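Long-range contacts in GDSL-like Lipase/Acylhydrolase family protein (Neisseria meningitidis, PDB 4K9S), which probably hydrolyses ester bonds as a member of the GDSL-like (SGNH) hydrolases, perhaps removing O-acetyl groups from peptidoglycan: residues Ser110-Asn115 against Gly123-His128; Met135-Ser140 against Leu187-Glu192; Leu242-Tyr247 against Gly281-Gly286; Pro288-Asn293 against Thr300-Leu305. All coordinates share one frame; numbering follows the deposited sequence.

Contact 1: residues Ser110-Asn115 against Gly123-His128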
loop_
_atom_site.group_PDB
_atom_site.type_symbol
_atom_site.label_atom_id
_atom_site.label_comp_id
_atom_site.label_asym_id
_atom_site.label_seq_id
_atom_site.Cartn_x
_atom_site.Cartn_y
_atom_site.Cartn_z
ATOM N N SER A 110 6.282 -16.596 -4.999
ATOM C CA SER A 110 5.913 -15.665 -3.939
ATOM C C SER A 110 5.474 -16.362 -2.649
ATOM O O SER A 110 4.803 -17.386 -2.666
ATOM C CB SER A 110 4.798 -14.753 -4.424
ATOM O OG SER A 110 3.675 -15.526 -4.781
ATOM N N LEU A 111 5.880 -15.789 -1.527
ATOM C CA LEU A 111 5.405 -16.217 -0.226
ATOM C C LEU A 111 4.883 -14.987 0.495
ATOM O O LEU A 111 5.449 -13.899 0.355
ATOM C CB LEU A 111 6.542 -16.846 0.570
ATOM C CG LEU A 111 6.061 -17.408 1.896
ATOM C CD1 LEU A 111 5.109 -18.590 1.646
ATOM C CD2 LEU A 111 7.244 -17.791 2.787
ATOM N N THR A 112 3.813 -15.150 1.268
ATOM C CA THR A 112 3.172 -14.019 1.933
ATOM C C THR A 112 2.971 -14.286 3.442
ATOM O O THR A 112 2.866 -15.438 3.862
ATOM C CB THR A 112 1.819 -13.758 1.258
ATOM O OG1 THR A 112 1.726 -12.405 0.820
ATOM C CG2 THR A 112 0.737 -13.991 2.195
ATOM N N SER A 113 2.914 -13.233 4.259
ATOM C CA SER A 113 2.728 -13.409 5.708
ATOM C C SER A 113 1.304 -13.796 6.131
ATOM O O SER A 113 1.052 -14.088 7.303
ATOM C CB SER A 113 3.189 -12.169 6.489
ATOM O OG SER A 113 2.370 -11.049 6.225
ATOM N N ARG A 114 0.379 -13.826 5.177
ATOM C CA ARG A 114 -1.016 -14.131 5.479
ATOM C C ARG A 114 -1.186 -15.469 6.177
ATOM O O ARG A 114 -1.817 -15.536 7.219
ATOM C CB ARG A 114 -1.878 -14.072 4.227
ATOM C CG ARG A 114 -3.267 -14.656 4.369
ATOM C CD ARG A 114 -4.025 -14.577 3.032
ATOM N NE ARG A 114 -5.406 -14.998 3.211
ATOM C CZ ARG A 114 -5.833 -16.256 3.138
ATOM N NH1 ARG A 114 -4.983 -17.237 2.865
ATOM N NH2 ARG A 114 -7.121 -16.530 3.341
ATOM N N ASN A 115 -0.614 -16.523 5.603
ATOM C CA ASN A 115 -0.681 -17.847 6.210
ATOM C C ASN A 115 0.672 -18.369 6.666
ATOM O O ASN A 115 0.738 -19.430 7.284
ATOM C CB ASN A 115 -1.299 -18.866 5.254
ATOM C CG ASN A 115 -2.762 -18.608 4.991
ATOM O OD1 ASN A 115 -3.196 -18.585 3.839
ATOM N ND2 ASN A 115 -3.537 -18.412 6.056
ATOM N N GLY A 123 5.890 -5.167 4.128
ATOM C CA GLY A 123 4.940 -5.515 3.080
ATOM C C GLY A 123 4.389 -6.928 3.178
ATOM O O GLY A 123 3.287 -7.216 2.681
ATOM N N GLY A 124 5.156 -7.809 3.823
ATOM C CA GLY A 124 4.743 -9.185 4.043
ATOM C C GLY A 124 4.893 -10.081 2.830
ATOM O O GLY A 124 4.278 -11.135 2.752
ATOM N N ILE A 125 5.721 -9.670 1.880
ATOM C CA ILE A 125 5.809 -10.370 0.612
ATOM C C ILE A 125 7.252 -10.602 0.177
ATOM O O ILE A 125 8.056 -9.677 0.160
ATOM C CB ILE A 125 5.062 -9.602 -0.476
ATOM C CG1 ILE A 125 3.550 -9.708 -0.229
ATOM C CG2 ILE A 125 5.446 -10.125 -1.877
ATOM C CD1 ILE A 125 2.692 -9.098 -1.316
ATOM N N LEU A 126 7.582 -11.846 -0.151
ATOM C CA LEU A 126 8.872 -12.131 -0.738
ATOM C C LEU A 126 8.671 -13.182 -1.818
ATOM O O LEU A 126 7.631 -13.851 -1.852
ATOM C CB LEU A 126 9.902 -12.579 0.318
ATOM C CG LEU A 126 9.738 -13.901 1.085
ATOM C CD1 LEU A 126 10.217 -15.104 0.293
ATOM C CD2 LEU A 126 10.485 -13.835 2.401
ATOM N N ALA A 127 9.657 -13.299 -2.702
ATOM C CA ALA A 127 9.677 -14.342 -3.712
ATOM C C ALA A 127 11.039 -15.010 -3.736
ATOM O O ALA A 127 12.051 -14.337 -3.845
ATOM C CB ALA A 127 9.355 -13.780 -5.065
ATOM N N HIS A 128 11.055 -16.333 -3.602
ATOM C CA HIS A 128 12.273 -17.110 -3.808
ATOM C C HIS A 128 12.489 -17.188 -5.299
ATOM O O HIS A 128 11.552 -17.456 -6.055
ATOM C CB HIS A 128 12.140 -18.534 -3.260
ATOM C CG HIS A 128 11.679 -18.586 -1.849
ATOM N ND1 HIS A 128 12.411 -18.056 -0.806
ATOM C CD2 HIS A 128 10.556 -19.103 -1.300
ATOM C CE1 HIS A 128 11.752 -18.239 0.322
ATOM N NE2 HIS A 128 10.621 -18.866 0.047
#
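Leu111 turns its CG anti to the backbone N (chi1 -175°), while Leu126 on the facing strand holds CG between its own N and carbonyl carbon (chi1 66°); with these torsions CB of Leu111 and CD1 of Leu126 come within 4.1 Å on one face of the antiparallel pair. The same methyl of Leu126 lies over one face of the His128 ring, offset toward the rim, and CD2 of Leu111 comes near that ring obliquely. The two leucines form the hydrogen-bonded pair: Leu111 N reaches Leu126 O at 2.6 Å, and Leu126 N gives a nearly straight bond of 3.0 Å to Leu111 O. On the other face Thr112 and Ile125 lie side by side, with Thr112 OG1 3.4 Å from Ile125 CG1. Where the strands part, Gly124 O takes the amide of Ser113 in its carbonyl plane, at 2.9 Å from Ser113 N, and a weak bond from Thr112 OG1. Gly124 has positive phi, and its CA lies 3.7 Å from Ser113 OG, a hydroxyl whose hydrogen bond goes to Trp227. The His128 ring is held through ND1 by Asp196. The strands form a beta hairpin with a long connecting loop. Strand 109-112 is an outermost strand of a five-stranded antiparallel sheet; strand 125-128 is next in order and pairs on its other edge with strand 195-203, through Ala127 and Ile197.

Contact 2: residues Met135-Ser140 against Leu187-Glu192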
loop_
_atom_site.group_PDB
_atom_site.type_symbol
_atom_site.label_atom_id
_atom_site.label_comp_id
_atom_site.label_asym_id
_atom_site.label_seq_id
_atom_site.Cartn_x
_atom_site.Cartn_y
_atom_site.Cartn_z
HETATM N N MSE A 135 12.507 -13.605 -14.108
HETATM C CA MSE A 135 11.270 -12.873 -13.876
HETATM C C MSE A 135 11.219 -11.668 -14.801
HETATM O O MSE A 135 12.197 -10.924 -14.899
HETATM C CB MSE A 135 11.223 -12.399 -12.424
HETATM C CG MSE A 135 9.977 -11.691 -12.008
HETATM SE SE MSE A 135 8.364 -12.769 -12.249
HETATM C CE MSE A 135 7.617 -11.544 -13.382
ATOM N N THR A 136 10.101 -11.480 -15.501
ATOM C CA THR A 136 9.908 -10.246 -16.266
ATOM C C THR A 136 8.590 -9.533 -15.951
ATOM O O THR A 136 7.531 -10.141 -15.910
ATOM C CB THR A 136 10.120 -10.408 -17.798
ATOM O OG1 THR A 136 9.070 -9.735 -18.514
ATOM C CG2 THR A 136 10.159 -11.833 -18.203
ATOM N N LEU A 137 8.681 -8.236 -15.708
ATOM C CA LEU A 137 7.527 -7.414 -15.410
ATOM C C LEU A 137 7.295 -6.553 -16.620
ATOM O O LEU A 137 8.203 -5.839 -17.043
ATOM C CB LEU A 137 7.826 -6.505 -14.226
ATOM C CG LEU A 137 8.314 -7.188 -12.949
ATOM C CD1 LEU A 137 9.772 -6.879 -12.714
ATOM C CD2 LEU A 137 7.486 -6.744 -11.769
ATOM N N THR A 138 6.106 -6.631 -17.207
ATOM C CA THR A 138 5.822 -5.772 -18.342
ATOM C C THR A 138 4.658 -4.869 -18.003
ATOM O O THR A 138 3.676 -5.310 -17.417
ATOM C CB THR A 138 5.599 -6.532 -19.684
ATOM O OG1 THR A 138 4.202 -6.629 -19.972
ATOM C CG2 THR A 138 6.247 -7.910 -19.678
ATOM N N ALA A 139 4.798 -3.596 -18.349
ATOM C CA ALA A 139 3.832 -2.587 -17.956
ATOM C C ALA A 139 2.566 -2.760 -18.749
ATOM O O ALA A 139 2.612 -2.889 -19.979
ATOM C CB ALA A 139 4.392 -1.200 -18.172
ATOM N N SER A 140 1.440 -2.756 -18.034
ATOM C CA SER A 140 0.123 -2.892 -18.651
ATOM C C SER A 140 -0.123 -1.820 -19.720
ATOM O O SER A 140 -0.849 -2.060 -20.685
ATOM C CB SER A 140 -0.975 -2.903 -17.587
ATOM O OG SER A 140 -0.975 -4.144 -16.900
ATOM N N LEU A 187 11.014 -5.416 -17.985
ATOM C CA LEU A 187 12.141 -5.589 -17.076
ATOM C C LEU A 187 12.404 -7.065 -16.856
ATOM O O LEU A 187 11.525 -7.773 -16.379
ATOM C CB LEU A 187 11.793 -4.967 -15.725
ATOM C CG LEU A 187 12.921 -4.782 -14.723
ATOM C CD1 LEU A 187 13.771 -3.615 -15.181
ATOM C CD2 LEU A 187 12.366 -4.521 -13.334
ATOM N N THR A 188 13.601 -7.538 -17.205
ATOM C CA THR A 188 13.908 -8.937 -17.008
ATOM C C THR A 188 15.055 -9.168 -16.024
ATOM O O THR A 188 16.203 -8.775 -16.263
ATOM C CB THR A 188 14.179 -9.665 -18.331
ATOM O OG1 THR A 188 12.973 -9.713 -19.117
ATOM C CG2 THR A 188 14.671 -11.089 -18.056
ATOM N N ILE A 189 14.722 -9.820 -14.913
ATOM C CA ILE A 189 15.682 -10.126 -13.866
ATOM C C ILE A 189 16.055 -11.591 -13.883
ATOM O O ILE A 189 15.184 -12.461 -13.705
ATOM C CB ILE A 189 15.096 -9.828 -12.504
ATOM C CG1 ILE A 189 14.383 -8.475 -12.544
ATOM C CG2 ILE A 189 16.184 -9.869 -11.441
ATOM C CD1 ILE A 189 13.720 -8.133 -11.230
ATOM N N HIS A 190 17.347 -11.857 -14.096
ATOM C CA HIS A 190 17.871 -13.222 -14.117
ATOM C C HIS A 190 18.616 -13.509 -12.837
ATOM O O HIS A 190 19.291 -12.644 -12.271
ATOM C CB HIS A 190 18.854 -13.419 -15.265
ATOM C CG HIS A 190 18.210 -13.561 -16.603
ATOM N ND1 HIS A 190 16.943 -14.077 -16.770
ATOM C CD2 HIS A 190 18.662 -13.258 -17.843
ATOM C CE1 HIS A 190 16.643 -14.089 -18.055
ATOM N NE2 HIS A 190 17.667 -13.595 -18.726
ATOM N N THR A 191 18.546 -14.749 -12.397
ATOM C CA THR A 191 19.192 -15.073 -11.153
ATOM C C THR A 191 19.895 -16.430 -11.281
ATOM O O THR A 191 19.276 -17.483 -11.429
ATOM C CB THR A 191 18.174 -14.916 -9.976
ATOM O OG1 THR A 191 18.865 -14.672 -8.755
ATOM C CG2 THR A 191 17.321 -16.085 -9.829
ATOM N N GLU A 192 21.215 -16.380 -11.307
ATOM C CA GLU A 192 21.993 -17.572 -11.564
ATOM C C GLU A 192 21.915 -18.440 -10.318
ATOM O O GLU A 192 21.758 -19.645 -10.415
ATOM C CB GLU A 192 23.435 -17.192 -11.903
ATOM C CG GLU A 192 24.460 -18.309 -11.735
ATOM C CD GLU A 192 24.278 -19.444 -12.736
ATOM O OE1 GLU A 192 23.604 -19.257 -13.777
ATOM O OE2 GLU A 192 24.819 -20.526 -12.468
#
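Met135, a selenomethionine in this model, and Ile189 form one hydrogen-bonded pair of an antiparallel strand pairing, and Leu137 with Leu187 forms the next. The backbone supplies four bonds. Ile189 N to Met135 O is the shortest at 2.8 Å, and the return bond from Met135 N to Ile189 O is more bent, with 143° at the hydrogen. Leu137 N and Leu187 O are 3.0 Å apart, as are Leu187 N and Leu137 O. Between these pairs, Thr136 and Thr188 form a non-hydrogen-bonded pair, where CA-H...O contacts add to the backbone cohesion: Thr136 CA sits 3.0 Å from Leu187 O, and Thr188 CA approaches Met135 O.

The apolar side chains meet on the face carrying Met135, Leu137, Leu187 and Ile189. Leu137 and Leu187 run alongside each other, Leu137 CD1 meeting Leu187 CD2 at 3.6 Å, and the same CD1 of Leu137 approaches Ile189 CD1 at 4.4 Å. Met135, bent at its second and third torsions, carries its selenium away from the neighbouring strand.

On the opposite face the two threonines stand side by side. Thr188 places OG1 anti to its carbonyl carbon (chi1 -66°), which brings that hydroxyl oxygen to 3.2 Å from Thr136 CB, a van der Waals contact.

Strand 102-106 pairs with strand 133-139 on its other edge, and strand 161-164 does likewise for strand 187-191, making these the second and third strands of a five-stranded antiparallel sheet. Leu137 and Ile189 also pack on Ile200 of strand 195-203, which belongs to another sheet.

Contact 3: residues Leu242-Tyr247 against Gly281-Gly286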
loop_
_atom_site.group_PDB
_atom_site.type_symbol
_atom_site.label_atom_id
_atom_site.label_comp_id
_atom_site.label_asym_id
_atom_site.label_seq_id
_atom_site.Cartn_x
_atom_site.Cartn_y
_atom_site.Cartn_z
ATOM N N LEU A 242 3.694 10.120 1.819
ATOM C CA LEU A 242 2.388 9.966 2.444
ATOM C C LEU A 242 2.144 8.494 2.675
ATOM O O LEU A 242 2.145 7.704 1.738
ATOM C CB LEU A 242 1.263 10.578 1.587
ATOM C CG LEU A 242 -0.191 10.302 2.041
ATOM C CD1 LEU A 242 -0.431 10.767 3.457
ATOM C CD2 LEU A 242 -1.250 10.920 1.099
ATOM N N VAL A 243 1.964 8.121 3.928
ATOM C CA VAL A 243 1.659 6.738 4.265
ATOM C C VAL A 243 0.172 6.619 4.549
ATOM O O VAL A 243 -0.353 7.295 5.440
ATOM C CB VAL A 243 2.482 6.262 5.482
ATOM C CG1 VAL A 243 2.110 4.831 5.870
ATOM C CG2 VAL A 243 3.945 6.363 5.163
ATOM N N ILE A 244 -0.514 5.796 3.762
ATOM C CA ILE A 244 -1.915 5.521 4.028
ATOM C C ILE A 244 -2.083 4.157 4.654
ATOM O O ILE A 244 -1.720 3.136 4.069
ATOM C CB ILE A 244 -2.771 5.563 2.767
ATOM C CG1 ILE A 244 -2.660 6.934 2.111
ATOM C CG2 ILE A 244 -4.235 5.213 3.100
ATOM C CD1 ILE A 244 -3.370 7.034 0.791
ATOM N N LEU A 245 -2.647 4.147 5.850
ATOM C CA LEU A 245 -2.927 2.912 6.539
ATOM C C LEU A 245 -4.397 2.559 6.342
ATOM O O LEU A 245 -5.280 3.301 6.802
ATOM C CB LEU A 245 -2.615 3.078 8.021
ATOM C CG LEU A 245 -1.174 3.447 8.381
ATOM C CD1 LEU A 245 -1.047 3.670 9.889
ATOM C CD2 LEU A 245 -0.194 2.368 7.902
ATOM N N SER A 246 -4.659 1.446 5.652
ATOM C CA SER A 246 -6.036 0.977 5.467
ATOM C C SER A 246 -6.321 -0.393 6.069
ATOM O O SER A 246 -6.200 -1.416 5.392
ATOM C CB SER A 246 -6.421 0.976 3.986
ATOM O OG SER A 246 -7.765 0.557 3.825
ATOM N N TYR A 247 -6.713 -0.408 7.339
ATOM C CA TYR A 247 -7.138 -1.630 8.009
ATOM C C TYR A 247 -8.440 -1.355 8.757
ATOM O O TYR A 247 -9.046 -0.303 8.583
ATOM C CB TYR A 247 -6.084 -2.108 9.004
ATOM C CG TYR A 247 -4.717 -2.399 8.419
ATOM C CD1 TYR A 247 -4.360 -3.679 8.051
ATOM C CD2 TYR A 247 -3.771 -1.390 8.273
ATOM C CE1 TYR A 247 -3.104 -3.959 7.537
ATOM C CE2 TYR A 247 -2.511 -1.655 7.755
ATOM C CZ TYR A 247 -2.184 -2.945 7.390
ATOM O OH TYR A 247 -0.930 -3.218 6.884
ATOM N N GLY A 281 3.522 12.421 5.538
ATOM C CA GLY A 281 2.183 12.605 6.060
ATOM C C GLY A 281 1.605 11.230 6.333
ATOM O O GLY A 281 1.948 10.260 5.642
ATOM N N ILE A 282 0.752 11.126 7.347
ATOM C CA ILE A 282 0.094 9.859 7.660
ATOM C C ILE A 282 -1.437 9.957 7.513
ATOM O O ILE A 282 -2.062 10.887 8.019
ATOM C CB ILE A 282 0.476 9.354 9.066
ATOM C CG1 ILE A 282 2.000 9.295 9.216
ATOM C CG2 ILE A 282 -0.149 7.993 9.336
ATOM C CD1 ILE A 282 2.484 8.702 10.547
ATOM N N LEU A 283 -2.037 9.000 6.813
ATOM C CA LEU A 283 -3.481 9.034 6.560
ATOM C C LEU A 283 -4.145 7.715 6.972
ATOM O O LEU A 283 -3.830 6.653 6.430
ATOM C CB LEU A 283 -3.752 9.347 5.078
ATOM C CG LEU A 283 -5.169 9.593 4.518
ATOM C CD1 LEU A 283 -5.608 8.430 3.670
ATOM C CD2 LEU A 283 -6.211 9.856 5.588
ATOM N N ILE A 284 -5.062 7.795 7.928
ATOM C CA ILE A 284 -5.779 6.631 8.403
ATOM C C ILE A 284 -7.164 6.509 7.762
ATOM O O ILE A 284 -8.010 7.400 7.881
ATOM C CB ILE A 284 -5.887 6.624 9.958
ATOM C CG1 ILE A 284 -4.491 6.471 10.573
ATOM C CG2 ILE A 284 -6.817 5.506 10.428
ATOM C CD1 ILE A 284 -4.462 6.376 12.068
ATOM N N ILE A 285 -7.385 5.401 7.070
ATOM C CA ILE A 285 -8.681 5.127 6.485
ATOM C C ILE A 285 -9.522 4.284 7.431
ATOM O O ILE A 285 -9.234 3.091 7.646
ATOM C CB ILE A 285 -8.550 4.378 5.160
ATOM C CG1 ILE A 285 -7.762 5.218 4.155
ATOM C CG2 ILE A 285 -9.936 4.040 4.609
ATOM C CD1 ILE A 285 -8.048 4.843 2.739
ATOM N N GLY A 286 -10.555 4.905 8.001
ATOM C CA GLY A 286 -11.445 4.206 8.906
ATOM C C GLY A 286 -12.115 3.069 8.176
ATOM O O GLY A 286 -12.399 3.187 6.987
HETATM O O HOH W 1 -6.772 2.161 8.771
HETATM O O HOH W 2 -9.819 0.814 5.580
#
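Ile244 and Leu283 lie side by side on one face of two parallel strands. Ile244 holds CG2 anti to its backbone N and CG1 anti to its carbonyl carbon (chi1 -59°), and both branches border Leu283 CD1, with CG2 at 3.5 Å. Farther along, Ile244 CG2 also touches Ile285 CG1 at 3.7 Å, so one methyl serves two neighbours. Leu242, its CG anti to N (chi1 171°), extends CD1 over Gly281 to 3.3 Å from Gly281 O, and the same methyl meets Leu283 CB. Val243, Leu245, Ile282 and Ile284 occupy the other face, where Leu245 CD1 makes looser contacts with both isoleucines.

Four regular backbone bonds run between the strands, from Val243 N to Gly281 O at 2.7 Å through to Ile285 N to Leu245 O at 3.0 Å. Beyond them come two waters: one accepts from Tyr247 N and lies within bonding distance of Leu245 O and Ile285 O; the other bonds Ser246 OG and donates to Ile285 O.

These strands form a beta-alpha-beta unit with helix 259-276, whose Ile273 covers Leu245 and Ile282. In the six-stranded mixed sheet, strand 53-60 pairs with strand 242-246, while strand 322-325 lies beyond strand 281-286, contributing Met322 and Trp324 against Leu283.

Contact 4: residues Pro288-Asn293 against Thr300-Leu305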
loop_
_atom_site.group_PDB
_atom_site.type_symbol
_atom_site.label_atom_id
_atom_site.label_comp_id
_atom_site.label_asym_id
_atom_site.label_seq_id
_atom_site.Cartn_x
_atom_site.Cartn_y
_atom_site.Cartn_z
ATOM N N PRO A 288 -14.592 0.688 6.420
ATOM C CA PRO A 288 -15.916 0.878 5.819
ATOM C C PRO A 288 -16.910 0.002 6.554
ATOM O O PRO A 288 -16.494 -0.906 7.303
ATOM C CB PRO A 288 -15.731 0.348 4.395
ATOM C CG PRO A 288 -14.650 -0.681 4.535
ATOM C CD PRO A 288 -13.694 -0.073 5.533
ATOM N N GLU A 289 -18.200 0.252 6.353
ATOM C CA GLU A 289 -19.184 -0.623 6.954
ATOM C C GLU A 289 -19.093 -1.994 6.306
ATOM O O GLU A 289 -18.955 -2.113 5.095
ATOM C CB GLU A 289 -20.603 -0.060 6.861
ATOM C CG GLU A 289 -21.624 -0.983 7.492
ATOM C CD GLU A 289 -23.013 -0.373 7.587
ATOM O OE1 GLU A 289 -23.688 -0.274 6.539
ATOM O OE2 GLU A 289 -23.427 -0.002 8.712
ATOM N N SER A 290 -19.118 -3.024 7.140
ATOM C CA SER A 290 -19.165 -4.397 6.679
ATOM C C SER A 290 -20.311 -5.044 7.419
ATOM O O SER A 290 -20.778 -4.506 8.421
ATOM C CB SER A 290 -17.855 -5.110 6.983
ATOM O OG SER A 290 -17.572 -5.109 8.369
ATOM N N LEU A 291 -20.788 -6.175 6.921
ATOM C CA LEU A 291 -21.937 -6.834 7.534
ATOM C C LEU A 291 -21.652 -8.291 7.890
ATOM O O LEU A 291 -21.099 -9.041 7.078
ATOM C CB LEU A 291 -23.164 -6.743 6.615
ATOM C CG LEU A 291 -23.576 -5.330 6.184
ATOM C CD1 LEU A 291 -24.814 -5.360 5.307
ATOM C CD2 LEU A 291 -23.796 -4.412 7.380
ATOM N N LYS A 292 -22.012 -8.677 9.114
ATOM C CA LYS A 292 -21.971 -10.073 9.529
ATOM C C LYS A 292 -22.939 -10.874 8.663
ATOM O O LYS A 292 -22.594 -11.926 8.147
ATOM C CB LYS A 292 -22.346 -10.217 11.002
ATOM C CG LYS A 292 -21.254 -10.835 11.876
ATOM C CD LYS A 292 -20.779 -12.170 11.323
ATOM C CE LYS A 292 -19.839 -12.867 12.288
ATOM N NZ LYS A 292 -18.694 -11.989 12.696
ATOM N N ASN A 293 -24.157 -10.373 8.508
ATOM C CA ASN A 293 -25.081 -10.969 7.550
ATOM C C ASN A 293 -25.861 -9.893 6.813
ATOM O O ASN A 293 -25.906 -8.749 7.254
ATOM C CB ASN A 293 -26.009 -12.013 8.197
ATOM C CG ASN A 293 -27.010 -11.404 9.160
ATOM O OD1 ASN A 293 -27.952 -10.720 8.747
ATOM N ND2 ASN A 293 -26.828 -11.674 10.453
ATOM N N THR A 300 -26.557 -7.415 9.552
ATOM C CA THR A 300 -26.143 -7.021 10.882
ATOM C C THR A 300 -24.661 -6.680 10.823
ATOM O O THR A 300 -23.889 -7.357 10.136
ATOM C CB THR A 300 -26.358 -8.167 11.872
ATOM O OG1 THR A 300 -27.592 -8.838 11.566
ATOM C CG2 THR A 300 -26.385 -7.642 13.306
ATOM N N ARG A 301 -24.274 -5.618 11.525
ATOM C CA ARG A 301 -22.881 -5.196 11.581
ATOM C C ARG A 301 -22.132 -6.114 12.521
ATOM O O ARG A 301 -22.736 -6.679 13.432
ATOM C CB ARG A 301 -22.789 -3.766 12.101
ATOM C CG ARG A 301 -23.305 -2.733 11.137
ATOM C CD ARG A 301 -23.496 -1.415 11.843
ATOM N NE ARG A 301 -22.275 -0.943 12.485
ATOM C CZ ARG A 301 -21.417 -0.093 11.927
ATOM N NH1 ARG A 301 -21.650 0.366 10.695
ATOM N NH2 ARG A 301 -20.332 0.297 12.595
ATOM N N PRO A 302 -20.815 -6.270 12.310
ATOM C CA PRO A 302 -20.083 -7.050 13.306
ATOM C C PRO A 302 -20.172 -6.323 14.634
ATOM O O PRO A 302 -20.084 -5.097 14.677
ATOM C CB PRO A 302 -18.650 -7.048 12.774
ATOM C CG PRO A 302 -18.781 -6.742 11.322
ATOM C CD PRO A 302 -19.938 -5.805 11.225
ATOM N N VAL A 303 -20.367 -7.095 15.695
ATOM C CA VAL A 303 -20.534 -6.597 17.054
ATOM C C VAL A 303 -19.473 -5.581 17.486
ATOM O O VAL A 303 -19.737 -4.708 18.314
ATOM C CB VAL A 303 -20.579 -7.794 18.043
ATOM C CG1 VAL A 303 -20.525 -7.327 19.473
ATOM C CG2 VAL A 303 -21.842 -8.610 17.811
ATOM N N ARG A 304 -18.283 -5.669 16.909
ATOM C CA ARG A 304 -17.185 -4.831 17.359
ATOM C C ARG A 304 -16.789 -3.736 16.369
ATOM O O ARG A 304 -15.875 -2.962 16.631
ATOM C CB ARG A 304 -15.978 -5.703 17.706
ATOM C CG ARG A 304 -16.290 -6.804 18.709
ATOM C CD ARG A 304 -16.929 -6.262 19.995
ATOM N NE ARG A 304 -16.120 -5.240 20.658
ATOM C CZ ARG A 304 -15.063 -5.477 21.438
ATOM N NH1 ARG A 304 -14.650 -6.715 21.677
ATOM N NH2 ARG A 304 -14.415 -4.462 21.985
ATOM N N LEU A 305 -17.481 -3.667 15.238
ATOM C CA LEU A 305 -17.099 -2.758 14.155
ATOM C C LEU A 305 -17.026 -1.302 14.609
ATOM O O LEU A 305 -16.031 -0.608 14.356
ATOM C CB LEU A 305 -18.067 -2.896 12.980
ATOM C CG LEU A 305 -17.892 -1.942 11.804
ATOM C CD1 LEU A 305 -16.510 -2.086 11.199
ATOM C CD2 LEU A 305 -18.956 -2.180 10.748
HETATM O O HOH W 3 -19.831 -10.024 14.715
#
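Lys292 and Asn293 both face Thr300 in a classic beta bulge: Lys292 N lies 2.5 Å from Thr300 O, which also takes the amide of Asn293 weakly, while Thr300 N bonds Asn293 O at 2.7 Å. Glu289 and Arg301 carry the charged part of the contact. With CG anti to its backbone N (chi1 180°) and the chain extended beyond, Glu289 brings OE2 to 2.7 Å from Arg301 NH1, the donor in a salt bridge. The carboxylate oxygen is met on its anti side and lies almost in the guanidinium plane, though the two planes are 64° apart. Leu305 CD2 covers one guanidinium face, over its centre, and also reaches Ser290 N at 3.7 Å. Pro302 packs on Ser290, its CD 3.2 Å from Ser290 O. A water accepts from both Lys292 NZ and Val303 N. Further bonds hold both charged groups: buried Glu289 takes amides of Cys334, Ser335 and Met336, and Arg301 reaches Gln327, Thr306 and Gln309.

Both segments belong to the connection from strand 281-286 to helix 305-318, and a type I turn from Pro302 to Leu305 leads into that helix. Helix 326-330 meets Pro288 and Glu289, and helix 249-252 meets Pro288 and Leu305.

In the fold
From the N terminus the four contacts come in series, none nested or crossing. Contact 1 closes a short loop between strands 109-112 and 125-128 at one edge of an antiparallel sheet. Strand 133-139 follows and opens contact 2, whose partner returns only after four more strands; it builds the second antiparallel sheet, its centre about 18 Å from that of contact 1. The chain then goes back into the mixed sheet, where strands 28-30 and 53-60 were laid down earlier; contact 3 joins strands 242-246 and 281-286 across a beta-alpha-beta crossover of the alpha/beta domain. Contact 4 follows directly, closing the loop before helix 305-318. Contacts 2 and 4 lie on opposite sides of the chain's centre, about 42 Å apart between centres.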